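Fucolectin-related protein (Streptococcus pneumoniae, PDB 2J22) probably binds fucose-containing glycans such as blood group antigens, as a calcium-containing fucose-binding module of a pneumococcal virulence factor. Local coordinates at residues Asp55-Trp60 / Ala133-Leu139; Asn88-Tyr94 / Lys125-Arg131. All coordinates share one frame. Residue numbers count along the deposited sequence, not the author numbering.

Contact 1 (Asp55-Trp60 / Ala133-Leu139); sequences DSPSWW and AGIPLSL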
ATOM      1  N   ASP A  55       5.173 -14.871  -1.037  1.00 22.94           N
ATOM      2  CA  ASP A  55       6.541 -14.535  -0.590  1.00 24.38           C
ATOM      3  C   ASP A  55       6.692 -14.597   0.929  1.00 24.22           C
ATOM      4  O   ASP A  55       5.684 -14.717   1.666  1.00 23.95           O
ATOM      5  CB  ASP A  55       6.946 -13.114  -1.062  1.00 24.15           C
ATOM      6  CG  ASP A  55       7.179 -13.030  -2.529  1.00 25.45           C
ATOM      7  OD1 ASP A  55       7.641 -14.023  -3.166  1.00 30.11           O
ATOM      8  OD2 ASP A  55       6.924 -12.007  -3.153  1.00 24.62           O
ATOM      9  N   SER A  56       7.939 -14.440   1.410  1.00 24.11           N
ATOM     10  CA  SER A  56       8.213 -14.597   2.832  1.00 24.88           C
ATOM     11  C   SER A  56       9.069 -13.455   3.478  1.00 25.19           C
ATOM     12  O   SER A  56      10.223 -13.680   3.807  1.00 26.42           O
ATOM     13  CB  SER A  56       8.894 -15.991   3.058  1.00 23.72           C
ATOM     14  OG  SER A  56       8.178 -17.003   2.399  1.00 24.02           O
ATOM     15  N   PRO A  57       8.524 -12.249   3.706  1.00 25.79           N
ATOM     16  CA  PRO A  57       7.134 -11.873   3.427  1.00 24.15           C
ATOM     17  C   PRO A  57       6.868 -11.287   2.047  1.00 22.96           C
ATOM     18  O   PRO A  57       7.772 -10.806   1.356  1.00 23.31           O
ATOM     19  CB  PRO A  57       6.906 -10.734   4.452  1.00 26.34           C
ATOM     20  CG  PRO A  57       8.261 -10.074   4.558  1.00 23.68           C
ATOM     21  CD  PRO A  57       9.277 -11.155   4.380  1.00 23.96           C
ATOM     22  N   SER A  58       5.588 -11.230   1.686  1.00 22.77           N
ATOM     23  CA  SER A  58       5.117 -10.319   0.653  1.00 21.49           C
ATOM     24  C   SER A  58       5.056  -8.865   1.122  1.00 20.66           C
ATOM     25  O   SER A  58       4.592  -8.574   2.227  1.00 21.93           O
ATOM     26  CB  SER A  58       3.729 -10.739   0.122  1.00 19.81           C
ATOM     27  OG  SER A  58       3.712 -12.123  -0.222  1.00 18.93           O
ATOM     28  N   TRP A  59       5.495  -7.937   0.259  1.00 20.72           N
ATOM     29  CA  TRP A  59       5.429  -6.536   0.595  1.00 19.02           C
ATOM     30  C   TRP A  59       5.280  -5.713  -0.703  1.00 19.16           C
ATOM     31  O   TRP A  59       5.495  -6.203  -1.792  1.00 19.65           O
ATOM     32  CB  TRP A  59       6.672  -6.103   1.437  1.00 18.47           C
ATOM     33  CG  TRP A  59       8.005  -6.421   0.729  1.00 21.67           C
ATOM     34  CD1 TRP A  59       8.819  -7.475   0.970  1.00 23.92           C
ATOM     35  CD2 TRP A  59       8.640  -5.655  -0.300  1.00 22.74           C
ATOM     36  NE1 TRP A  59       9.916  -7.440   0.135  1.00 21.07           N
ATOM     37  CE2 TRP A  59       9.826  -6.330  -0.659  1.00 24.84           C
ATOM     38  CE3 TRP A  59       8.318  -4.456  -0.975  1.00 26.27           C
ATOM     39  CZ2 TRP A  59      10.680  -5.872  -1.681  1.00 23.49           C
ATOM     40  CZ3 TRP A  59       9.154  -3.988  -1.983  1.00 25.85           C
ATOM     41  CH2 TRP A  59      10.349  -4.696  -2.319  1.00 27.65           C
ATOM     42  N   TRP A  60       4.929  -4.455  -0.529  1.00 18.72           N
ATOM     43  CA  TRP A  60       4.784  -3.480  -1.601  1.00 19.14           C
ATOM     44  C   TRP A  60       5.251  -2.110  -1.100  1.00 19.67           C
ATOM     45  O   TRP A  60       5.102  -1.757   0.084  1.00 18.33           O
ATOM     46  CB  TRP A  60       3.310  -3.451  -2.074  1.00 17.59           C
ATOM     47  CG  TRP A  60       2.906  -2.334  -2.999  1.00 15.47           C
ATOM     48  CD1 TRP A  60       2.561  -2.466  -4.304  1.00 14.45           C
ATOM     49  CD2 TRP A  60       2.631  -0.983  -2.642  1.00 16.08           C
ATOM     50  NE1 TRP A  60       2.139  -1.261  -4.792  1.00 19.70           N
ATOM     51  CE2 TRP A  60       2.146  -0.343  -3.790  1.00 15.72           C
ATOM     52  CE3 TRP A  60       2.699  -0.249  -1.433  1.00 14.81           C
ATOM     53  CZ2 TRP A  60       1.839   1.022  -3.832  1.00 18.19           C
ATOM     54  CZ3 TRP A  60       2.348   1.105  -1.444  1.00 17.75           C
ATOM     55  CH2 TRP A  60       1.939   1.733  -2.649  1.00 19.86           C
ATOM     56  N   ALA A 133       4.116 -15.087   6.627  1.00 25.24           N
ATOM     57  CA  ALA A 133       4.831 -15.577   5.455  1.00 26.26           C
ATOM     58  C   ALA A 133       3.926 -16.517   4.619  1.00 25.22           C
ATOM     59  O   ALA A 133       3.100 -17.279   5.167  1.00 26.74           O
ATOM     60  CB  ALA A 133       6.097 -16.356   5.886  1.00 24.25           C
ATOM     61  N   GLY A 134       4.110 -16.453   3.312  1.00 24.96           N
ATOM     62  CA  GLY A 134       3.475 -17.395   2.387  1.00 24.83           C
ATOM     63  C   GLY A 134       2.224 -16.821   1.779  1.00 24.16           C
ATOM     64  O   GLY A 134       1.583 -17.492   0.964  1.00 24.86           O
ATOM     65  N   ILE A 135       1.849 -15.612   2.194  1.00 24.62           N
ATOM     66  CA  ILE A 135       0.576 -15.033   1.779  1.00 24.77           C
ATOM     67  C   ILE A 135       0.894 -13.972   0.738  1.00 23.93           C
ATOM     68  O   ILE A 135       1.813 -13.185   0.923  1.00 22.69           O
ATOM     69  CB  ILE A 135      -0.229 -14.425   2.972  1.00 26.20           C
ATOM     70  CG1 ILE A 135      -0.303 -15.380   4.204  1.00 25.96           C
ATOM     71  CG2 ILE A 135      -1.590 -13.890   2.488  1.00 25.56           C
ATOM     72  CD1 ILE A 135      -1.189 -16.637   4.030  1.00 30.03           C
ATOM     73  N   PRO A 136       0.149 -13.988  -0.370  1.00 22.71           N
ATOM     74  CA  PRO A 136       0.310 -12.980  -1.400  1.00 22.67           C
ATOM     75  C   PRO A 136      -0.276 -11.658  -0.923  1.00 21.73           C
ATOM     76  O   PRO A 136      -1.304 -11.615  -0.192  1.00 20.77           O
ATOM     77  CB  PRO A 136      -0.502 -13.529  -2.601  1.00 23.47           C
ATOM     78  CG  PRO A 136      -0.780 -14.968  -2.275  1.00 22.81           C
ATOM     79  CD  PRO A 136      -0.881 -14.959  -0.721  1.00 23.46           C
ATOM     80  N   LEU A 137       0.411 -10.580  -1.283  1.00 20.26           N
ATOM     81  CA  LEU A 137      -0.135  -9.210  -1.004  1.00 20.03           C
ATOM     82  C   LEU A 137      -0.836  -8.676  -2.245  1.00 20.43           C
ATOM     83  O   LEU A 137      -0.263  -8.652  -3.350  1.00 19.18           O
ATOM     84  CB  LEU A 137       0.937  -8.277  -0.439  1.00 19.35           C
ATOM     85  CG  LEU A 137       0.570  -6.792  -0.267  1.00 19.08           C
ATOM     86  CD1 LEU A 137      -0.441  -6.693   0.921  1.00 16.30           C
ATOM     87  CD2 LEU A 137       1.790  -6.014   0.133  1.00 18.22           C
ATOM     88  N   SER A 138      -2.078  -8.280  -2.079  1.00 19.82           N
ATOM     89  CA  SER A 138      -2.848  -7.671  -3.161  1.00 18.92           C
ATOM     90  C   SER A 138      -3.515  -6.388  -2.631  1.00 19.87           C
ATOM     91  O   SER A 138      -4.236  -6.409  -1.606  1.00 19.27           O
ATOM     92  CB  SER A 138      -3.922  -8.625  -3.717  1.00 19.91           C
ATOM     93  OG  SER A 138      -3.393  -9.692  -4.501  1.00 19.60           O
ATOM     94  N   LEU A 139      -3.284  -5.301  -3.343  1.00 19.39           N
ATOM     95  CA  LEU A 139      -3.829  -3.978  -3.051  1.00 19.49           C
ATOM     96  C   LEU A 139      -4.585  -3.422  -4.263  1.00 19.73           C
ATOM     97  O   LEU A 139      -4.032  -3.282  -5.333  1.00 18.82           O
ATOM     98  CB  LEU A 139      -2.651  -3.058  -2.640  1.00 19.20           C
ATOM     99  CG  LEU A 139      -1.659  -3.522  -1.536  1.00 18.99           C
ATOM    100  CD1 LEU A 139      -0.399  -2.750  -1.346  1.00 15.60           C
ATOM    101  CD2 LEU A 139      -2.404  -3.174  -0.260  1.00 12.01           C
TER
HETATM  102  O   HOH W   1       3.474 -12.869   3.086  1.00 27.41           O

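Contact 2 (Asn88-Tyr94 / Lys125-Arg131); sequences NFDIIIY and KVRISLR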
ATOM      1  N   ASN A  88      -3.088  -8.705   9.496  1.00 24.94           N
ATOM      2  CA  ASN A  88      -1.829  -8.928  10.244  1.00 25.29           C
ATOM      3  C   ASN A  88      -0.664  -8.350   9.494  1.00 25.76           C
ATOM      4  O   ASN A  88       0.257  -9.090   9.089  1.00 25.31           O
ATOM      5  CB  ASN A  88      -1.613 -10.441  10.504  1.00 27.18           C
ATOM      6  CG  ASN A  88      -0.330 -10.743  11.314  1.00 29.30           C
ATOM      7  OD1 ASN A  88       0.211  -9.868  12.019  1.00 34.86           O
ATOM      8  ND2 ASN A  88       0.170 -11.977  11.200  1.00 29.20           N
ATOM      9  N   PHE A  89      -0.699  -7.028   9.284  1.00 26.11           N
ATOM     10  CA  PHE A  89       0.320  -6.403   8.458  1.00 25.58           C
ATOM     11  C   PHE A  89       0.925  -5.167   9.060  1.00 26.55           C
ATOM     12  O   PHE A  89       0.386  -4.584   9.960  1.00 27.61           O
ATOM     13  CB  PHE A  89      -0.148  -6.180   6.974  1.00 24.55           C
ATOM     14  CG  PHE A  89      -1.236  -5.165   6.807  1.00 25.15           C
ATOM     15  CD1 PHE A  89      -0.929  -3.823   6.559  1.00 24.35           C
ATOM     16  CD2 PHE A  89      -2.591  -5.549   6.881  1.00 23.66           C
ATOM     17  CE1 PHE A  89      -1.979  -2.815   6.385  1.00 24.05           C
ATOM     18  CE2 PHE A  89      -3.596  -4.633   6.707  1.00 25.94           C
ATOM     19  CZ  PHE A  89      -3.329  -3.258   6.447  1.00 26.65           C
ATOM     20  N   ASP A  90       2.083  -4.748   8.537  1.00 26.98           N
ATOM     21  CA  ASP A  90       2.649  -3.500   8.972  1.00 26.04           C
ATOM     22  C   ASP A  90       2.675  -2.478   7.851  1.00 26.42           C
ATOM     23  O   ASP A  90       2.930  -2.824   6.664  1.00 25.14           O
ATOM     24  CB  ASP A  90       4.086  -3.726   9.432  1.00 27.58           C
ATOM     25  CG  ASP A  90       4.166  -4.476  10.718  1.00 28.09           C
ATOM     26  OD1 ASP A  90       3.326  -4.239  11.655  1.00 27.00           O
ATOM     27  OD2 ASP A  90       5.051  -5.318  10.874  1.00 31.21           O
ATOM     28  N   ILE A  91       2.427  -1.235   8.247  1.00 24.32           N
ATOM     29  CA  ILE A  91       2.657  -0.046   7.417  1.00 25.33           C
ATOM     30  C   ILE A  91       3.902   0.599   8.008  1.00 25.87           C
ATOM     31  O   ILE A  91       3.913   0.904   9.211  1.00 25.78           O
ATOM     32  CB  ILE A  91       1.447   0.929   7.530  1.00 25.46           C
ATOM     33  CG1 ILE A  91       0.157   0.237   7.081  1.00 25.40           C
ATOM     34  CG2 ILE A  91       1.735   2.281   6.813  1.00 20.81           C
ATOM     35  CD1 ILE A  91      -1.108   1.038   7.269  1.00 25.60           C
ATOM     36  N   ILE A  92       4.926   0.817   7.170  1.00 23.81           N
ATOM     37  CA  ILE A  92       6.184   1.375   7.602  1.00 25.51           C
ATOM     38  C   ILE A  92       6.502   2.580   6.744  1.00 25.63           C
ATOM     39  O   ILE A  92       6.521   2.467   5.520  1.00 27.55           O
ATOM     40  CB  ILE A  92       7.370   0.351   7.449  1.00 24.60           C
ATOM     41  CG1 ILE A  92       6.965  -1.081   7.853  1.00 22.91           C
ATOM     42  CG2 ILE A  92       8.507   0.803   8.344  1.00 25.65           C
ATOM     43  CD1 ILE A  92       7.841  -2.198   7.289  1.00 28.85           C
ATOM     44  N   ILE A  93       6.788   3.709   7.370  1.00 25.02           N
ATOM     45  CA  ILE A  93       7.158   4.953   6.629  1.00 25.73           C
ATOM     46  C   ILE A  93       8.599   5.280   6.905  1.00 25.13           C
ATOM     47  O   ILE A  93       9.048   5.210   8.038  1.00 24.89           O
ATOM     48  CB  ILE A  93       6.175   6.121   6.994  1.00 27.10           C
ATOM     49  CG1 ILE A  93       4.704   5.606   6.881  1.00 27.64           C
ATOM     50  CG2 ILE A  93       6.486   7.423   6.157  1.00 24.33           C
ATOM     51  CD1 ILE A  93       3.622   6.654   6.637  1.00 28.09           C
ATOM     52  N   TYR A  94       9.357   5.621   5.851  1.00 26.33           N
ATOM     53  CA  TYR A  94      10.781   5.893   5.998  1.00 26.08           C
ATOM     54  C   TYR A  94      11.116   7.321   5.579  1.00 26.77           C
ATOM     55  O   TYR A  94      10.390   7.894   4.751  1.00 26.34           O
ATOM     56  CB  TYR A  94      11.604   4.943   5.127  1.00 25.69           C
ATOM     57  CG  TYR A  94      11.263   3.479   5.220  1.00 26.81           C
ATOM     58  CD1 TYR A  94      12.008   2.605   6.064  1.00 27.07           C
ATOM     59  CD2 TYR A  94      10.218   2.921   4.435  1.00 23.80           C
ATOM     60  CE1 TYR A  94      11.683   1.226   6.158  1.00 24.14           C
ATOM     61  CE2 TYR A  94       9.920   1.548   4.504  1.00 23.62           C
ATOM     62  CZ  TYR A  94      10.641   0.720   5.382  1.00 25.26           C
ATOM     63  OH  TYR A  94      10.343  -0.627   5.403  1.00 26.89           O
ATOM     64  N   LYS A 125       8.928   7.417   1.669  1.00 26.43           N
ATOM     65  CA  LYS A 125       8.606   6.058   1.210  1.00 25.88           C
ATOM     66  C   LYS A 125       7.644   5.367   2.160  1.00 25.06           C
ATOM     67  O   LYS A 125       7.738   5.542   3.397  1.00 25.19           O
ATOM     68  CB  LYS A 125       9.866   5.160   1.127  1.00 25.08           C
ATOM     69  CG  LYS A 125      10.739   5.420  -0.050  1.00 26.91           C
ATOM     70  CD  LYS A 125      11.841   4.346  -0.126  1.00 32.96           C
ATOM     71  CE  LYS A 125      12.870   4.741  -1.206  1.00 33.67           C
ATOM     72  NZ  LYS A 125      14.042   3.832  -1.115  1.00 37.55           N
ATOM     73  N   VAL A 126       6.778   4.524   1.577  1.00 24.81           N
ATOM     74  CA  VAL A 126       5.783   3.804   2.370  1.00 23.38           C
ATOM     75  C   VAL A 126       5.810   2.344   1.883  1.00 24.58           C
ATOM     76  O   VAL A 126       5.780   2.087   0.647  1.00 25.37           O
ATOM     77  CB  VAL A 126       4.345   4.382   2.248  1.00 24.95           C
ATOM     78  CG1 VAL A 126       3.378   3.603   3.226  1.00 20.31           C
ATOM     79  CG2 VAL A 126       4.220   5.893   2.576  1.00 22.51           C
ATOM     80  N   ARG A 127       5.928   1.421   2.845  1.00 24.39           N
ATOM     81  CA  ARG A 127       5.988  -0.017   2.628  1.00 24.00           C
ATOM     82  C   ARG A 127       4.807  -0.649   3.334  1.00 23.79           C
ATOM     83  O   ARG A 127       4.476  -0.282   4.495  1.00 25.83           O
ATOM     84  CB  ARG A 127       7.210  -0.553   3.279  1.00 24.96           C
ATOM     85  CG  ARG A 127       7.562  -2.003   2.926  1.00 27.45           C
ATOM     86  CD  ARG A 127       8.994  -1.984   2.391  1.00 27.86           C
ATOM     87  NE  ARG A 127       9.553  -3.221   2.619  1.00 30.18           N
ATOM     88  CZ  ARG A 127      10.515  -3.779   1.909  1.00 31.16           C
ATOM     89  NH1 ARG A 127      11.107  -3.180   0.878  1.00 29.82           N
ATOM     90  NH2 ARG A 127      10.879  -4.961   2.284  1.00 28.28           N
ATOM     91  N   ILE A 128       4.130  -1.565   2.658  1.00 22.34           N
ATOM     92  CA  ILE A 128       3.100  -2.339   3.351  1.00 20.14           C
ATOM     93  C   ILE A 128       3.673  -3.775   3.306  1.00 20.85           C
ATOM     94  O   ILE A 128       4.019  -4.239   2.220  1.00 21.22           O
ATOM     95  CB  ILE A 128       1.767  -2.236   2.570  1.00 19.77           C
ATOM     96  CG1 ILE A 128       1.175  -0.811   2.639  1.00 20.23           C
ATOM     97  CG2 ILE A 128       0.778  -3.296   3.142  1.00 20.00           C
ATOM     98  CD1 ILE A 128      -0.040  -0.592   1.756  1.00 17.69           C
ATOM     99  N   SER A 129       3.789  -4.475   4.441  1.00 21.10           N
ATOM    100  CA  SER A 129       4.463  -5.780   4.494  1.00 22.64           C
ATOM    101  C   SER A 129       3.658  -6.710   5.370  1.00 23.96           C
ATOM    102  O   SER A 129       3.430  -6.392   6.582  1.00 22.88           O
ATOM    103  CB  SER A 129       5.905  -5.635   5.081  1.00 25.15           C
ATOM    104  OG  SER A 129       6.710  -6.826   4.940  1.00 25.00           O
ATOM    105  N   LEU A 130       3.298  -7.885   4.820  1.00 23.72           N
ATOM    106  CA  LEU A 130       2.472  -8.859   5.563  1.00 24.01           C
ATOM    107  C   LEU A 130       3.350  -9.559   6.638  1.00 24.88           C
ATOM    108  O   LEU A 130       4.536  -9.783   6.389  1.00 23.23           O
ATOM    109  CB  LEU A 130       1.924  -9.891   4.566  1.00 24.53           C
ATOM    110  CG  LEU A 130       0.992  -9.361   3.454  1.00 24.49           C
ATOM    111  CD1 LEU A 130       0.436 -10.521   2.559  1.00 20.69           C
ATOM    112  CD2 LEU A 130      -0.190  -8.576   3.986  1.00 16.75           C
ATOM    113  N   ARG A 131       2.803  -9.829   7.832  1.00 25.40           N
ATOM    114  CA  ARG A 131       3.576 -10.523   8.866  1.00 28.19           C
ATOM    115  C   ARG A 131       3.435 -12.067   8.857  1.00 27.58           C
ATOM    116  O   ARG A 131       4.252 -12.766   9.445  1.00 28.34           O
ATOM    117  CB  ARG A 131       3.288  -9.959  10.270  1.00 28.49           C
ATOM    118  CG  ARG A 131       3.945  -8.618  10.526  1.00 31.10           C
ATOM    119  CD  ARG A 131       5.505  -8.592  10.420  1.00 40.69           C
ATOM    120  NE  ARG A 131       6.212  -8.968  11.662  1.00 42.55           N
ATOM    121  CZ  ARG A 131       6.173  -8.256  12.801  1.00 47.80           C
ATOM    122  NH1 ARG A 131       5.467  -7.121  12.861  1.00 45.63           N
ATOM    123  NH2 ARG A 131       6.838  -8.676  13.884  1.00 47.42           N
TER

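Contact 1 (Asp55-Trp60 / Ala133-Leu139)
The backbones of Asp55-Trp60 and Ala133-Leu139 lie side by side without forming a beta bridge: CA atoms are 4.4 Å apart at Ser56 and Ala133, 5.1 Å at Asp55 and Gly134, and 5.6 Å at Ser58 and Leu137. One direct backbone hydrogen bond joins them, from Gly134 N to Asp55 O (2.9 Å). Gly134, at phi/psi 98/-3, adopts a conformation in which a CB would clash with the preceding carbonyl. Beside it, water 1 bridges the segments, accepting from Ser58 N (3.0 Å) and donating to Ile135 O (2.7 Å). Ser58 OG donates a very short hydrogen bond across to Ile135 O (2.5 Å); within its own segment it accepts an ordinary one from Asp55 N (3.2 Å). Farther along, the contact becomes apolar. Leu137 CD2 packs on Trp60 CB (3.7 Å), and Leu139 CD1 makes a CH-pi contact over the indole face, 3.9 Å from the centroid of the five-membered ring. Trp60 NE1 is hydrogen-bonded to Ser32 O, while Leu137 and Leu139 pair through their backbones with Thr52 and Thr50. This polar-to-apolar seam joins the entry of strand 59-64 to the loop leading into strand 139-146, a loop-to-strand junction between the two sheets of a galactose-binding-like beta-sandwich.

Contact 2 (Asn88-Tyr94 / Lys125-Arg131)
Strands 89-94 and 125-130 are antiparallel neighbours inside a five-stranded sheet, flanked by strand 100-108 beyond the first and strand 59-64 beyond the second. Their axes approach to 4.7 Å at 162°. Hydrogen-bonded pairs Asp90-Ser129, Ile92-Arg127 and Tyr94-Lys125 alternate with non-hydrogen-bonded pairs Phe89-Leu130, Ile91-Ile128 and Ile93-Val126. Both bonds of the first two hydrogen-bonded pairs are 2.9 Å, for example Asp90 N to Ser129 O and Arg127 N to Ile92 O; at the end of the strands, Lys125 N to Tyr94 O is weak (3.4 Å). Past the last bridge, Arg131 N still reaches Asn88 O (2.9 Å). Phe89, Ile91, Ile93, Val126, Ile128 and Leu130 share the buried face, with Phe89 CB 3.8 Å from Leu130 CD2 and Ile91 CG2 4.2 Å from Val126 CG1; Ile91, Ile93 and Ile128 also meet strand 67-77 of the other sheet. The opposite face is more polar. There Arg131 NH1 forms a salt bridge with Asp90 OD2 (2.7 Å), Asp90 OD1 is hydrogen-bonded to His105, and Tyr94 OH lies 3.6 Å from Arg127 CD, the guanidinium of Arg127 pairing with Glu61. Asn88 and Phe89 both face Ile106 in a G1 beta bulge at the corner the chain turns at Asn88. The apolar face packed on strand 67-77 is consistent with the beta-sandwich of a galactose-binding-like domain.

Contacts 1 and 2 have centres about 11 Å apart and meet through one sheet, where strands 59-64 and 125-130 are neighbours. Probable backbone hydrogen bonds join them, Ile128 N to Trp60 O (2.8 Å) and Leu130 N to Ser58 O (3.0 Å), and Trp59 forms a cation-pi pair with Arg127. Along the chain, contact 2 is nested within the loop that contact 1 closes: after strand 125-130 the chain passes almost directly into Ala133-Leu139. The bound calcium lies nearer contact 1, about 8 Å from the Leu139 side chain against about 12 Å from that of Ile128; just beyond Leu139, Ala140 and Glu141 belong to the metal site.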